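Local structure of mandelate racemase/muconate lactonizing enzyme (Roseovarius nubinhibens, 2QDD) at residues A[190-195]-A[216-221]; A[136-141]-A[318-323]; A[209-214]-A[234-239]; A[240-245]-A[259-264]; A[141-146]-A[177-182]. The protein is of unknown function but, as a magnesium-dependent member of the mandelate racemase/muconate lactonizing enzyme family, probably catalyses reactions that begin with proton abstraction beside a carboxylate. One frame throughout, in Å; residues are numbered along the deposited sequence. Where two conformers were deposited one is given.

All five contacts belong to the barrel of the enolase-superfamily fold. Contact 2 joins strand 135-141 to residues 318-323, far along the chain, and the other four are nested inside the loop it closes, 5 first, then 1 and 3 interleaved, then 4. Contacts 1 and 4 pair strands of one sheet, 192-196 with 218-220 and 240-242 with 263-266; their centres lie about 13 Å apart, and strands 218-220 and 240-242 are neighbours. Contacts 3 and 5 lie outside the strands, where helices meet loops; contact 5 shares Ile141 with contact 2. Contacts 1 and 4 hold three magnesium ligands, Glu220, Asp243 and Glu244, so strand pairing probably helps to set the spacing of the metal site.

Contact 1 of 5, residues A[190-195]-A[216-221]; sequences GHRVTF and RDWIEQ
Strands 192-195 and 218-220 run parallel, their axes 4.8 Å apart at closest and turned by 35°, and Phe195 pairs with Ile219. This is one beta-alpha-beta crossover of the TIM-type barrel, closed through helix 203-210. Two backbone bonds grip Phe195: its N donates to Trp218 O at 3.1 Å, and its O receives Glu220 N at 3.0 Å in an almost straight bond (176°). In both, the donor stands above the carbonyl plane. Alternate side chains part to the two faces of the sheet. Thr194, Trp218 and Glu220 line the inside, where Thr194 CG2, anti to its own backbone N, rests against Glu220 CB at 3.9 Å. Glu220 is a magnesium ligand, although no metal is bound to this chain in the model; its chain is extended, with CG also anti to N, and Lys265 holds it by a salt bridge. Asp196 and Asp243 crowd the same carboxylate, which would probably favour metal binding, with Lys265 as a probable partial counter-charge. On the helix side, Phe195 CB meets Ile219 CD1 at 4.0 Å, while the ring reaches Asp217 with its edge: OD1 lies in the ring plane, 3.6 Å from Phe195 CE1, and also bonds Ser184. At the strand starts, waters stitch the opening pairs. One spans Val193 N and Asp217 OD2; another accepts from Trp218 NE1 at 3.0 Å and only weakly from Arg192 NH1, whose guanidinium NH2 forms a salt bridge with Glu208 of the second subunit.

Contact 2 of 5, residues A[136-141]-A[318-323]; sequences PINSSI and RLASWL
Asn138 holds its CG between the backbone N and the carbonyl carbon (chi1 72°), folding the amide back against residues 318-323, while Trp322 CG stands anti to its own N (chi1 180°) and carries the indole out beside strand 138-141. The side chains cross obliquely, amide and indole planes 25° apart. Ser140 OG sits at the edge of the indole, near its plane, and accepts a weak, bent bond from Trp322 NE1 at 3.4 Å. Backbone does the firmer work. Ser321 N donates to Pro136 O at 2.8 Å, in the carbonyl plane, and Asn138 N returns a bond to Ser321 O at 2.9 Å, nearly along the C=O axis. This makes a single bridge at Ile137 and Ser321. Ser321 O also receives a CA-H...O contact from Ile137 CA. Ala320 CB packs on Asn138 CB at 3.8 Å. On the other side, Ile137 crosses Leu323 at about a right angle and sets its CD1 3.9 Å from both Leu323 CD1 and CD2, beneath helix 300-311. Residues 318-323 follow that helix and meet the first strand of the barrel, so the contact helps to close the ring; Ser321 OG bonds Ile293 O on strand 290-293. Because the two strong bonds use only main-chain atoms, the join between such distant chain parts rests chiefly on peptide groups, with the indole bond a weak supplement.

Contact 3 of 5, residues A[209-214]-A[234-239]; sequences VLNSVR and RRVANP
Asn211 and Leu210 share their first torsion, CG anti to the carbonyl carbon (chi1 -67° and -65°), but carry different groups to loop 234-239, an amide and methyls. In Asn211 a small second twist lays the amide so that ND2 donates to Arg235 O at 3.0 Å, that oxygen within the amide plane but the donor standing above the carbonyl's plane. ND2 has a second acceptor, Ala237 O of the third subunit, so this amide joins the intrachain contact to the assembly. The Asn211 side chain crosses Val236 at about a right angle, with OD1 3.5 Å from Val236 CA, and OD1 takes a hydrogen from a water. That water also donates to Leu210 O and accepts from Ala237 N at 2.9 Å, bridging the end of helix 203-210 to the loop. Both segments belong to the outer layer of the barrel: the loop runs from helix 226-233 into strand 240-242. Beneath the polar group, Leu210 sets CD1 anti to CA (chi2 179°); its CB touches Val236 CG1 at 3.8 Å and its CD1 meets CG2 of the same valine. Leu210 CD2 reaches Asn238 OD1 at 4.0 Å, while Asn238 ND2 turns to Asp217 O and Ala215 O.

Contact 4 of 5, residues A[240-245]-A[259-264]; sequences IMLDEC and GACEGV
Leu242 fills the apolar centre, its CG anti to the carbonyl carbon and with CD1 anti to CA, so that CG rests on Cys261 CB at 3.7 Å and CD1 lies 3.8 Å from Cys261 SG. Cys261 holds that sulfur between its backbone N and carbonyl carbon. Ala260 CB borders the same patch, and Leu226 and Cys229 of helix 226-233 pack on Leu242 from outside the barrel. To one side, Ile240 CG2 presses on Ala260 O at 3.4 Å. On the barrel's inner face Met241 bends at its second and third torsions and brings SD to 3.5 Å from Val264 C; its methyl lies beside Gly263, which has no side chain to oppose it. Strands 240-242 and 263-264 are parallel neighbours in a beta-alpha-beta crossover through helix 249-258, Met241 pairing with Gly263 and Leu242 with Val264. The magnesium ligands Asp243 and Glu244 come directly after the paired strand 240-242, although no metal is bound to this chain in the model. Leu242 N donates to Gly263 O at 3.0 Å, while Ile240 O takes Glu262 N at 3.0 Å in its carbonyl plane and Gly263 N only weakly. At the strand start, Glu262 bends at its second torsion, and OE1 receives Ile240 N nearly along its C-O axis in a straight bond (169°). The other oxygen, OE2, meets Arg235 and His231 of the second subunit. With both oxygens engaged and an arginine beside them, this buried carboxylate is probably ionised, fastening the strand pair to a neighbouring subunit.

Contact 5 of 5, residues A[141-146]-A[177-182]; sequences ISTGTP and IARIEA
Between the first barrel strand and helix 146-159 the chain turns through residues 142-145, with Thr145 as N-cap (its OG1 bonds Gln148 N), and this beta-alpha loop leans on the next helix of the barrel, 173-185. The close-packed part is around Pro146. Its CB meets Ala182 CB at 3.8 Å, its CG lies 4.0 Å from Ala178 O, and its CD approaches Arg179 CG, so that Pro146 crosses the Arg179 side chain obliquely without any polar bond. Arg179 is buried, yet across the contact it is held by only a weak bond. It starts with CG anti to the carbonyl carbon, then runs extended from CG to NE along the loop. NE gives Gly144 O a weak bond of 3.1 Å, bent to 133°. That leaves the guanidinium's main hold to Asp176, which forms a salt bridge with NH1 from within the same helix and probably keeps the group in place. Toward the solvent the join loosens at Thr143, exposed at the outer end. Its OG1 bonds Lys167 O, while the methyl CG2 lies over one face of the guanidinium, offset toward the rim, 3.5 Å from Arg179 NH1.

Contact 1 of 5, residues A[190-195]-A[216-221]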
# COMPACT_ATOMS: atom_id res chain seq x y z
N GLY A 190 39.95 11.00 -5.63
CA GLY A 190 39.08 12.15 -5.89
C GLY A 190 38.17 11.98 -7.10
O GLY A 190 37.23 12.76 -7.29
N HIS A 191 38.44 10.96 -7.91
CA HIS A 191 37.71 10.72 -9.15
C HIS A 191 36.43 9.92 -8.89
O HIS A 191 36.33 9.19 -7.90
CB HIS A 191 38.61 9.99 -10.16
CG HIS A 191 39.72 10.83 -10.71
ND1 HIS A 191 39.83 11.13 -12.05
CD2 HIS A 191 40.77 11.43 -10.10
CE1 HIS A 191 40.90 11.88 -12.25
NE2 HIS A 191 41.49 12.08 -11.08
N ARG A 192 35.44 10.08 -9.78
CA ARG A 192 34.14 9.41 -9.65
C ARG A 192 33.79 8.61 -10.90
O ARG A 192 34.01 9.08 -12.02
CB ARG A 192 33.01 10.42 -9.38
CG ARG A 192 33.33 11.52 -8.38
CD ARG A 192 32.20 11.72 -7.39
NE ARG A 192 32.12 10.61 -6.45
CZ ARG A 192 30.99 10.10 -5.98
NH1 ARG A 192 29.81 10.58 -6.36
NH2 ARG A 192 31.04 9.08 -5.13
N VAL A 193 33.24 7.41 -10.71
CA VAL A 193 32.59 6.67 -11.80
C VAL A 193 31.07 6.59 -11.70
O VAL A 193 30.51 6.45 -10.62
CB VAL A 193 33.18 5.25 -12.02
CG1 VAL A 193 34.49 5.32 -12.76
CG2 VAL A 193 33.31 4.48 -10.71
N THR A 194 30.43 6.69 -12.86
CA THR A 194 29.09 6.18 -13.09
C THR A 194 29.20 4.98 -14.03
O THR A 194 29.84 5.08 -15.08
CB THR A 194 28.19 7.29 -13.72
OG1 THR A 194 28.10 8.40 -12.82
CG2 THR A 194 26.78 6.78 -14.02
N PHE A 195 28.58 3.86 -13.66
CA PHE A 195 28.45 2.73 -14.57
C PHE A 195 27.16 2.83 -15.37
O PHE A 195 26.07 2.66 -14.82
CB PHE A 195 28.53 1.40 -13.83
CG PHE A 195 29.87 1.15 -13.19
CD1 PHE A 195 30.05 1.39 -11.83
CD2 PHE A 195 30.94 0.71 -13.94
CE1 PHE A 195 31.28 1.17 -11.23
CE2 PHE A 195 32.18 0.50 -13.36
CZ PHE A 195 32.36 0.73 -12.00
N ARG A 216 29.78 0.48 -4.74
CA ARG A 216 28.55 1.21 -4.46
C ARG A 216 28.49 2.50 -5.26
O ARG A 216 27.90 3.48 -4.83
CB ARG A 216 28.45 1.53 -2.96
CG ARG A 216 28.46 0.31 -2.05
CD ARG A 216 27.27 -0.59 -2.34
NE ARG A 216 27.28 -1.78 -1.50
CZ ARG A 216 27.44 -3.02 -1.96
NH1 ARG A 216 27.43 -4.05 -1.12
NH2 ARG A 216 27.61 -3.24 -3.25
N ASP A 217 29.09 2.48 -6.45
CA ASP A 217 29.01 3.60 -7.38
C ASP A 217 27.63 3.68 -8.03
O ASP A 217 26.91 2.68 -8.07
CB ASP A 217 30.09 3.47 -8.45
CG ASP A 217 31.45 3.21 -7.86
OD1 ASP A 217 31.83 2.03 -7.75
OD2 ASP A 217 32.15 4.18 -7.49
N TRP A 218 27.29 4.87 -8.52
CA TRP A 218 26.12 5.11 -9.38
C TRP A 218 25.91 4.05 -10.45
O TRP A 218 26.86 3.66 -11.14
CB TRP A 218 26.25 6.46 -10.08
CG TRP A 218 25.84 7.65 -9.27
CD1 TRP A 218 26.66 8.62 -8.78
CD2 TRP A 218 24.51 8.04 -8.92
NE1 TRP A 218 25.94 9.58 -8.12
CE2 TRP A 218 24.61 9.25 -8.19
CE3 TRP A 218 23.24 7.48 -9.13
CZ2 TRP A 218 23.49 9.91 -7.68
CZ3 TRP A 218 22.13 8.13 -8.61
CH2 TRP A 218 22.26 9.33 -7.90
N ILE A 219 24.67 3.60 -10.59
CA ILE A 219 24.27 2.77 -11.73
C ILE A 219 23.23 3.54 -12.53
O ILE A 219 22.17 3.89 -12.01
CB ILE A 219 23.67 1.41 -11.28
CG1 ILE A 219 24.62 0.66 -10.34
CG2 ILE A 219 23.29 0.55 -12.49
CD1 ILE A 219 26.03 0.41 -10.89
N GLU A 220 23.55 3.80 -13.79
CA GLU A 220 22.67 4.56 -14.66
C GLU A 220 21.79 3.63 -15.47
O GLU A 220 22.29 2.76 -16.19
CB GLU A 220 23.47 5.50 -15.56
CG GLU A 220 22.62 6.53 -16.30
CD GLU A 220 23.39 7.25 -17.40
OE1 GLU A 220 24.60 7.53 -17.21
OE2 GLU A 220 22.78 7.55 -18.46
N GLN A 221 20.48 3.81 -15.31
CA GLN A 221 19.42 3.17 -16.10
C GLN A 221 19.70 1.72 -16.50
O GLN A 221 20.00 1.44 -17.67
CB GLN A 221 19.02 4.06 -17.29
CG GLN A 221 17.79 3.59 -18.07
CD GLN A 221 16.49 4.16 -17.58
OE1 GLN A 221 16.38 5.36 -17.34
NE2 GLN A 221 15.48 3.31 -17.46
O HOH W 1 26.77 11.28 -5.85
O HOH W 2 33.00 6.75 -7.76
O HOH W 3 29.97 7.02 -7.97

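Contact 2 of 5, residues A[136-141]-A[318-323]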
# COMPACT_ATOMS: atom_id res chain seq x y z
N PRO A 136 31.75 20.74 -14.13
CA PRO A 136 32.58 19.57 -14.44
C PRO A 136 32.04 18.76 -15.62
O PRO A 136 30.82 18.61 -15.77
CB PRO A 136 32.52 18.74 -13.15
CG PRO A 136 32.24 19.73 -12.09
CD PRO A 136 31.30 20.72 -12.73
N ILE A 137 32.95 18.28 -16.46
CA ILE A 137 32.59 17.53 -17.65
C ILE A 137 33.05 16.10 -17.43
O ILE A 137 34.17 15.87 -16.98
CB ILE A 137 33.27 18.13 -18.93
CG1 ILE A 137 32.88 19.60 -19.12
CG2 ILE A 137 32.92 17.32 -20.19
CD1 ILE A 137 31.37 19.89 -19.06
N ASN A 138 32.18 15.13 -17.73
CA ASN A 138 32.58 13.73 -17.62
C ASN A 138 33.16 13.10 -18.88
O ASN A 138 32.78 13.45 -20.00
CB ASN A 138 31.47 12.87 -16.98
CG ASN A 138 30.30 12.65 -17.90
OD1 ASN A 138 30.28 11.72 -18.71
ND2 ASN A 138 29.29 13.50 -17.77
N SER A 139 34.09 12.17 -18.69
CA SER A 139 34.64 11.37 -19.79
C SER A 139 33.73 10.21 -20.16
O SER A 139 32.89 9.79 -19.37
CB SER A 139 36.02 10.83 -19.41
OG SER A 139 35.93 9.85 -18.38
N SER A 140 33.93 9.68 -21.37
CA SER A 140 33.24 8.48 -21.82
C SER A 140 34.23 7.35 -22.02
O SER A 140 35.11 7.43 -22.87
CB SER A 140 32.49 8.75 -23.12
OG SER A 140 31.67 9.90 -23.00
N ILE A 141 34.07 6.30 -21.22
CA ILE A 141 34.97 5.15 -21.24
C ILE A 141 34.29 3.96 -21.92
O ILE A 141 33.38 3.35 -21.37
CB ILE A 141 35.44 4.75 -19.81
CG1 ILE A 141 35.85 5.99 -18.99
CG2 ILE A 141 36.52 3.67 -19.87
CD1 ILE A 141 37.08 6.75 -19.51
N ARG A 318 23.85 19.29 -8.44
CA ARG A 318 24.42 19.25 -9.78
C ARG A 318 25.57 18.25 -9.82
O ARG A 318 26.46 18.28 -8.97
CB ARG A 318 24.89 20.64 -10.20
CG ARG A 318 25.40 20.75 -11.63
CD ARG A 318 26.56 21.73 -11.71
NE ARG A 318 26.17 23.05 -11.21
CZ ARG A 318 26.83 23.75 -10.30
NH1 ARG A 318 26.37 24.93 -9.91
NH2 ARG A 318 27.96 23.28 -9.77
N LEU A 319 25.53 17.36 -10.80
CA LEU A 319 26.68 16.50 -11.10
C LEU A 319 27.31 16.91 -12.44
O LEU A 319 26.95 17.95 -12.99
CB LEU A 319 26.25 15.02 -11.10
CG LEU A 319 25.73 14.45 -9.78
CD1 LEU A 319 24.89 13.22 -10.03
CD2 LEU A 319 26.86 14.14 -8.82
N ALA A 320 28.24 16.10 -12.94
CA ALA A 320 28.94 16.38 -14.19
C ALA A 320 28.02 16.46 -15.42
O ALA A 320 27.01 15.78 -15.48
CB ALA A 320 30.05 15.37 -14.42
N SER A 321 28.39 17.31 -16.37
CA SER A 321 27.72 17.36 -17.67
C SER A 321 28.52 16.58 -18.71
O SER A 321 29.71 16.34 -18.55
CB SER A 321 27.54 18.80 -18.13
OG SER A 321 26.50 19.44 -17.42
N TRP A 322 27.83 16.18 -19.77
CA TRP A 322 28.46 15.62 -20.96
C TRP A 322 28.36 16.66 -22.06
O TRP A 322 27.36 17.37 -22.17
CB TRP A 322 27.72 14.34 -21.34
CG TRP A 322 28.23 13.61 -22.54
CD1 TRP A 322 29.37 12.87 -22.64
CD2 TRP A 322 27.57 13.50 -23.82
NE1 TRP A 322 29.48 12.33 -23.90
CE2 TRP A 322 28.39 12.70 -24.64
CE3 TRP A 322 26.38 14.02 -24.34
CZ2 TRP A 322 28.05 12.40 -25.96
CZ3 TRP A 322 26.04 13.72 -25.66
CH2 TRP A 322 26.88 12.92 -26.45
N LEU A 323 29.41 16.77 -22.87
CA LEU A 323 29.39 17.65 -24.04
C LEU A 323 29.33 16.83 -25.32
O LEU A 323 30.24 16.05 -25.61
CB LEU A 323 30.62 18.57 -24.04
CG LEU A 323 30.56 19.99 -23.46
CD1 LEU A 323 29.47 20.20 -22.41
CD2 LEU A 323 31.93 20.40 -22.93

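Contact 3 of 5, residues A[209-214]-A[234-239]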
# COMPACT_ATOMS: atom_id res chain seq x y z
N VAL A 209 24.37 -9.27 -11.04
CA VAL A 209 25.64 -8.54 -10.99
C VAL A 209 25.80 -7.56 -9.82
O VAL A 209 26.85 -7.53 -9.19
CB VAL A 209 26.22 -8.03 -12.37
CG1 VAL A 209 25.42 -8.51 -13.58
CG2 VAL A 209 26.46 -6.53 -12.40
N LEU A 210 24.75 -6.79 -9.51
CA LEU A 210 24.84 -5.77 -8.47
C LEU A 210 24.88 -6.34 -7.06
O LEU A 210 25.43 -5.72 -6.16
CB LEU A 210 23.74 -4.71 -8.61
CG LEU A 210 23.78 -3.83 -9.86
CD1 LEU A 210 22.62 -2.85 -9.88
CD2 LEU A 210 25.11 -3.10 -9.96
N ASN A 211 24.32 -7.53 -6.87
CA ASN A 211 24.46 -8.24 -5.60
C ASN A 211 25.68 -9.16 -5.52
O ASN A 211 25.87 -9.85 -4.52
CB ASN A 211 23.17 -8.98 -5.23
CG ASN A 211 22.02 -8.04 -4.91
OD1 ASN A 211 22.23 -6.89 -4.53
ND2 ASN A 211 20.79 -8.52 -5.07
N SER A 212 26.51 -9.15 -6.57
CA SER A 212 27.78 -9.89 -6.57
C SER A 212 28.99 -8.99 -6.31
O SER A 212 30.12 -9.47 -6.21
CB SER A 212 27.96 -10.61 -7.90
OG SER A 212 26.88 -11.48 -8.15
N VAL A 213 28.73 -7.70 -6.18
CA VAL A 213 29.72 -6.65 -6.38
C VAL A 213 29.83 -5.80 -5.11
O VAL A 213 28.81 -5.52 -4.46
CB VAL A 213 29.36 -5.83 -7.67
CG1 VAL A 213 29.23 -4.35 -7.43
CG2 VAL A 213 30.30 -6.15 -8.81
N ARG A 214 31.05 -5.44 -4.72
CA ARG A 214 31.27 -4.62 -3.52
C ARG A 214 31.11 -3.13 -3.79
O ARG A 214 30.88 -2.34 -2.87
CB ARG A 214 32.66 -4.89 -2.94
CG ARG A 214 32.73 -6.08 -2.00
CD ARG A 214 34.16 -6.29 -1.50
NE ARG A 214 34.96 -7.08 -2.43
CZ ARG A 214 35.85 -6.58 -3.30
NH1 ARG A 214 36.07 -5.28 -3.37
NH2 ARG A 214 36.52 -7.40 -4.10
N ARG A 234 14.83 -1.89 -5.32
CA ARG A 234 14.38 -2.55 -4.09
C ARG A 234 15.25 -3.72 -3.63
O ARG A 234 15.19 -4.12 -2.47
CB ARG A 234 12.93 -3.02 -4.25
CG ARG A 234 11.92 -1.90 -4.13
CD ARG A 234 10.50 -2.43 -3.94
NE ARG A 234 9.90 -2.89 -5.19
CZ ARG A 234 9.26 -2.11 -6.07
NH1 ARG A 234 9.13 -0.81 -5.85
NH2 ARG A 234 8.75 -2.65 -7.17
N ARG A 235 16.07 -4.24 -4.54
CA ARG A 235 16.74 -5.52 -4.35
C ARG A 235 18.27 -5.40 -4.30
O ARG A 235 18.96 -6.38 -4.01
CB ARG A 235 16.33 -6.50 -5.45
CG ARG A 235 14.83 -6.83 -5.48
CD ARG A 235 14.59 -8.25 -5.99
NE ARG A 235 15.00 -9.25 -5.01
CZ ARG A 235 15.36 -10.50 -5.29
NH1 ARG A 235 15.38 -10.94 -6.55
NH2 ARG A 235 15.71 -11.32 -4.32
N VAL A 236 18.80 -4.21 -4.59
CA VAL A 236 20.25 -3.96 -4.64
C VAL A 236 20.64 -2.76 -3.75
O VAL A 236 19.76 -2.06 -3.24
CB VAL A 236 20.78 -3.76 -6.11
CG1 VAL A 236 20.32 -4.91 -7.02
CG2 VAL A 236 20.34 -2.43 -6.69
N ALA A 237 21.94 -2.53 -3.60
CA ALA A 237 22.46 -1.56 -2.63
C ALA A 237 23.06 -0.27 -3.22
O ALA A 237 23.47 0.63 -2.48
CB ALA A 237 23.45 -2.23 -1.70
N ASN A 238 23.09 -0.18 -4.56
CA ASN A 238 23.68 0.96 -5.28
C ASN A 238 22.69 2.11 -5.47
O ASN A 238 21.49 1.85 -5.60
CB ASN A 238 24.12 0.53 -6.68
CG ASN A 238 25.29 -0.41 -6.66
OD1 ASN A 238 25.16 -1.58 -6.30
ND2 ASN A 238 26.46 0.09 -7.07
N PRO A 239 23.18 3.37 -5.52
CA PRO A 239 22.39 4.49 -6.04
C PRO A 239 21.99 4.30 -7.51
O PRO A 239 22.82 3.90 -8.32
CB PRO A 239 23.35 5.69 -5.91
CG PRO A 239 24.35 5.30 -4.91
CD PRO A 239 24.52 3.81 -5.08
O HOH W 4 23.81 -4.67 -4.08

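Contact 4 of 5, residues A[240-245]-A[259-264]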
# COMPACT_ATOMS: atom_id res chain seq x y z
N ILE A 240 20.73 4.58 -7.82
CA ILE A 240 20.22 4.40 -9.18
C ILE A 240 19.90 5.74 -9.83
O ILE A 240 19.19 6.57 -9.26
CB ILE A 240 19.02 3.39 -9.23
CG1 ILE A 240 19.54 1.96 -9.36
CG2 ILE A 240 18.08 3.66 -10.42
CD1 ILE A 240 19.42 1.16 -8.10
N MET A 241 20.48 5.94 -11.01
CA MET A 241 20.26 7.13 -11.83
C MET A 241 19.35 6.75 -13.00
O MET A 241 19.66 5.83 -13.75
CB MET A 241 21.62 7.63 -12.35
CG MET A 241 21.59 8.71 -13.43
SD MET A 241 21.61 10.41 -12.84
CE MET A 241 22.77 10.38 -11.47
N LEU A 242 18.23 7.45 -13.14
CA LEU A 242 17.34 7.24 -14.28
C LEU A 242 17.56 8.28 -15.37
O LEU A 242 18.06 9.36 -15.09
CB LEU A 242 15.88 7.24 -13.84
CG LEU A 242 15.45 6.12 -12.89
CD1 LEU A 242 13.99 6.28 -12.58
CD2 LEU A 242 15.73 4.74 -13.46
N ASP A 243 17.18 7.93 -16.60
CA ASP A 243 17.47 8.75 -17.78
C ASP A 243 16.42 8.53 -18.87
O ASP A 243 15.45 9.29 -18.95
CB ASP A 243 18.90 8.46 -18.30
CG ASP A 243 19.32 9.37 -19.47
OD1 ASP A 243 18.65 10.38 -19.75
OD2 ASP A 243 20.35 9.05 -20.11
N GLU A 244 16.59 7.49 -19.67
CA GLU A 244 15.86 7.36 -20.94
C GLU A 244 14.37 7.04 -20.81
O GLU A 244 13.61 7.29 -21.74
CB GLU A 244 16.54 6.33 -21.85
CG GLU A 244 17.91 6.76 -22.36
CD GLU A 244 19.06 6.28 -21.49
OE1 GLU A 244 18.80 5.80 -20.37
OE2 GLU A 244 20.23 6.39 -21.91
N CYS A 245 13.96 6.50 -19.66
CA CYS A 245 12.55 6.17 -19.43
C CYS A 245 11.69 7.38 -19.05
O CYS A 245 10.47 7.26 -18.92
CB CYS A 245 12.39 5.04 -18.40
SG CYS A 245 13.10 5.36 -16.76
N GLY A 259 9.93 5.57 -5.26
CA GLY A 259 11.28 5.53 -4.70
C GLY A 259 12.31 4.85 -5.59
O GLY A 259 13.20 4.16 -5.11
N ALA A 260 12.18 5.08 -6.90
CA ALA A 260 12.88 4.29 -7.91
C ALA A 260 14.34 4.71 -8.11
O ALA A 260 15.12 3.97 -8.70
CB ALA A 260 12.15 4.38 -9.24
N CYS A 261 14.68 5.91 -7.63
CA CYS A 261 15.97 6.52 -7.96
C CYS A 261 16.41 7.54 -6.91
O CYS A 261 15.61 8.00 -6.10
CB CYS A 261 15.94 7.14 -9.36
SG CYS A 261 14.82 8.52 -9.60
N GLU A 262 17.70 7.88 -6.95
CA GLU A 262 18.26 8.95 -6.13
C GLU A 262 18.79 10.09 -7.02
O GLU A 262 19.27 11.12 -6.54
CB GLU A 262 19.39 8.40 -5.26
CG GLU A 262 18.93 7.55 -4.08
CD GLU A 262 18.72 6.08 -4.44
OE1 GLU A 262 19.22 5.62 -5.49
OE2 GLU A 262 18.04 5.39 -3.67
N GLY A 263 18.71 9.87 -8.33
CA GLY A 263 19.15 10.85 -9.30
C GLY A 263 18.49 10.64 -10.64
O GLY A 263 18.08 9.52 -10.98
N VAL A 264 18.38 11.72 -11.41
CA VAL A 264 17.98 11.67 -12.82
C VAL A 264 18.95 12.44 -13.73
O VAL A 264 19.60 13.39 -13.28
CB VAL A 264 16.51 12.15 -13.07
CG1 VAL A 264 15.51 11.39 -12.18
CG2 VAL A 264 16.37 13.67 -12.86

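Contact 5 of 5, residues A[141-146]-A[177-182]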
# COMPACT_ATOMS: atom_id res chain seq x y z
N ILE A 141 34.07 6.30 -21.22
CA ILE A 141 34.97 5.15 -21.24
C ILE A 141 34.29 3.96 -21.92
O ILE A 141 33.38 3.35 -21.37
CB ILE A 141 35.44 4.75 -19.81
CG1 ILE A 141 35.85 5.99 -18.99
CG2 ILE A 141 36.52 3.67 -19.87
CD1 ILE A 141 37.08 6.75 -19.51
N SER A 142 34.76 3.64 -23.13
CA SER A 142 34.19 2.58 -23.97
C SER A 142 34.41 1.20 -23.38
O SER A 142 35.37 0.97 -22.64
CB SER A 142 34.81 2.64 -25.37
OG SER A 142 34.27 3.70 -26.14
N THR A 143 33.50 0.28 -23.71
CA THR A 143 33.54 -1.10 -23.20
C THR A 143 34.79 -1.85 -23.68
O THR A 143 35.25 -1.66 -24.81
CB THR A 143 32.27 -1.89 -23.63
OG1 THR A 143 31.15 -0.99 -23.74
CG2 THR A 143 31.93 -2.97 -22.62
N GLY A 144 35.34 -2.68 -22.80
CA GLY A 144 36.46 -3.55 -23.14
C GLY A 144 36.81 -4.47 -22.00
O GLY A 144 35.94 -4.89 -21.23
N THR A 145 38.10 -4.80 -21.88
CA THR A 145 38.62 -5.49 -20.69
C THR A 145 38.71 -4.51 -19.51
O THR A 145 38.80 -3.30 -19.73
CB THR A 145 39.99 -6.18 -20.95
OG1 THR A 145 40.99 -5.20 -21.26
CG2 THR A 145 39.90 -7.20 -22.09
N PRO A 146 38.64 -5.04 -18.27
CA PRO A 146 39.19 -4.42 -17.06
C PRO A 146 40.43 -3.53 -17.26
O PRO A 146 40.44 -2.39 -16.80
CB PRO A 146 39.54 -5.63 -16.18
CG PRO A 146 38.64 -6.74 -16.67
CD PRO A 146 37.95 -6.29 -17.94
N ILE A 177 30.74 -8.06 -13.81
CA ILE A 177 31.25 -8.12 -12.43
C ILE A 177 32.75 -7.79 -12.39
O ILE A 177 33.18 -6.95 -11.58
CB ILE A 177 30.96 -9.50 -11.76
CG1 ILE A 177 29.45 -9.66 -11.52
CG2 ILE A 177 31.68 -9.64 -10.42
CD1 ILE A 177 28.94 -11.09 -11.58
N ALA A 178 33.52 -8.40 -13.28
CA ALA A 178 34.97 -8.16 -13.38
C ALA A 178 35.33 -6.74 -13.84
O ALA A 178 36.35 -6.20 -13.42
CB ALA A 178 35.63 -9.20 -14.27
N ARG A 179 34.50 -6.17 -14.71
CA ARG A 179 34.62 -4.76 -15.11
C ARG A 179 34.37 -3.81 -13.95
O ARG A 179 35.19 -2.93 -13.68
CB ARG A 179 33.63 -4.44 -16.24
CG ARG A 179 34.14 -4.75 -17.63
CD ARG A 179 33.01 -4.68 -18.63
NE ARG A 179 33.27 -5.52 -19.79
CZ ARG A 179 32.34 -5.94 -20.64
NH1 ARG A 179 31.06 -5.61 -20.47
NH2 ARG A 179 32.68 -6.71 -21.67
N ILE A 180 33.24 -3.99 -13.27
CA ILE A 180 32.84 -3.12 -12.17
C ILE A 180 33.88 -3.13 -11.05
O ILE A 180 34.31 -2.08 -10.58
CB ILE A 180 31.42 -3.47 -11.64
CG1 ILE A 180 30.34 -2.99 -12.63
CG2 ILE A 180 31.16 -2.84 -10.29
CD1 ILE A 180 29.02 -3.72 -12.49
N GLU A 181 34.33 -4.33 -10.66
CA GLU A 181 35.24 -4.47 -9.52
C GLU A 181 36.65 -3.96 -9.78
O GLU A 181 37.32 -3.51 -8.85
CB GLU A 181 35.26 -5.91 -8.99
CG GLU A 181 33.94 -6.40 -8.39
CD GLU A 181 33.71 -5.98 -6.94
OE1 GLU A 181 33.48 -6.87 -6.10
OE2 GLU A 181 33.73 -4.76 -6.64
N ALA A 182 37.10 -4.03 -11.03
CA ALA A 182 38.40 -3.47 -11.41
C ALA A 182 38.38 -1.94 -11.46
O ALA A 182 39.26 -1.29 -10.90
CB ALA A 182 38.87 -4.05 -12.75